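Local coordinates for protein salmonella plasmid virulence: SpvB (PDB 6P0X) that is a secreted virulence toxin that probably ADP-ribosylates host actin on arginine, represented here by its N-terminal, beta-rich domain, at residues A[74-77]-A[78-81]. Sequence-based numbering, arbitrary orientation.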
# COMPACT_ATOMS: atom_id res chain seq x y z
N LEU A 74 3.29 -4.59 -14.91
CA LEU A 74 4.62 -4.35 -14.39
C LEU A 74 4.78 -5.06 -13.05
O LEU A 74 3.88 -5.01 -12.20
CB LEU A 74 4.90 -2.86 -14.22
CG LEU A 74 4.77 -1.98 -15.47
CD1 LEU A 74 4.88 -0.51 -15.11
CD2 LEU A 74 5.83 -2.37 -16.49
N GLY A 75 5.92 -5.71 -12.86
CA GLY A 75 6.17 -6.47 -11.66
C GLY A 75 6.57 -5.60 -10.49
O GLY A 75 6.54 -4.36 -10.56
N PRO A 76 6.98 -6.23 -9.38
CA PRO A 76 7.29 -5.46 -8.16
C PRO A 76 8.39 -4.43 -8.34
O PRO A 76 8.42 -3.43 -7.60
CB PRO A 76 7.70 -6.55 -7.16
CG PRO A 76 7.10 -7.81 -7.69
CD PRO A 76 7.13 -7.68 -9.18
N ASP A 77 9.32 -4.64 -9.27
CA ASP A 77 10.39 -3.68 -9.52
C ASP A 77 10.18 -2.89 -10.81
O ASP A 77 11.13 -2.33 -11.35
CB ASP A 77 11.74 -4.40 -9.53
CG ASP A 77 12.08 -5.00 -8.18
OD1 ASP A 77 12.31 -4.22 -7.23
OD2 ASP A 77 12.10 -6.24 -8.07
N GLY A 78 8.95 -2.83 -11.30
CA GLY A 78 8.65 -2.12 -12.52
C GLY A 78 8.99 -2.84 -13.80
O GLY A 78 8.85 -2.25 -14.88
N GLU A 79 9.44 -4.10 -13.73
CA GLU A 79 9.84 -4.82 -14.93
C GLU A 79 8.61 -5.20 -15.76
O GLU A 79 7.56 -5.54 -15.21
CB GLU A 79 10.64 -6.07 -14.57
CG GLU A 79 9.82 -7.18 -13.90
CD GLU A 79 9.68 -7.01 -12.39
OE1 GLU A 79 9.57 -5.85 -11.93
OE2 GLU A 79 9.67 -8.03 -11.68
N VAL A 80 8.76 -5.15 -17.08
CA VAL A 80 7.66 -5.53 -17.97
C VAL A 80 7.41 -7.02 -17.85
O VAL A 80 8.35 -7.84 -17.90
CB VAL A 80 7.98 -5.12 -19.42
CG1 VAL A 80 6.88 -5.61 -20.35
CG2 VAL A 80 8.13 -3.61 -19.52
N LEU A 81 6.15 -7.40 -17.71
CA LEU A 81 5.76 -8.79 -17.51
C LEU A 81 5.18 -9.38 -18.79
O LEU A 81 4.78 -8.66 -19.72
CB LEU A 81 4.73 -8.91 -16.39
CG LEU A 81 5.17 -8.48 -14.99
CD1 LEU A 81 3.98 -8.50 -14.05
CD2 LEU A 81 6.29 -9.37 -14.49
O HOH W 1 11.06 -7.97 -9.46
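Glu79 folds back over the type I beta turn Gly75 to Gly78, a local contact in the tight loop that reverses the chain between strand 73-74 and strand 81-83 of the N-terminal SpvB domain. Two backbone bonds close the loop. Within the turn Gly78 N reaches Gly75 O at 2.9 Å, while at its base Gly75 N donates to Glu79 O at 2.9 Å. The same Glu79 O also lies 3.3 Å from Leu74 CA in a CA-H...O contact.

The Glu79 side chain adds a third bond. Its CG sits between the backbone N and the carbonyl carbon (chi1 70°) and the chain bends again at chi2 (-85°), which brings the carboxylate over Gly75, with Glu79 CD 3.6 Å from the bare CA of this glycine. There OE1 accepts a hydrogen bond from Asp77 N at 2.9 Å, using its syn lone pair, with the N-H bent to 132°, and OE2 lies 3.6 Å from Pro76 CD. One water donates to both Glu79 OE2 and Asp77 OD2, and Tyr122 OH is a further hydrogen-bond partner of OE2.

Near the base, Leu81 CD1 packs 3.7 Å from Leu74 C. Leu74 CD2 meets Val80 CG2 at 4.0 Å. Gly78 has the positive phi that favours glycine.

Chemically, OE1 takes the N-H of Asp77, the third residue of the turn, so a side chain as well as the backbone holds the loop closed, while Tyr122 and the water hold OE2. These partners probably help offset the cost of burying the Glu79 charge, and the shared water, bridging two acidic groups, probably eases their mutual repulsion.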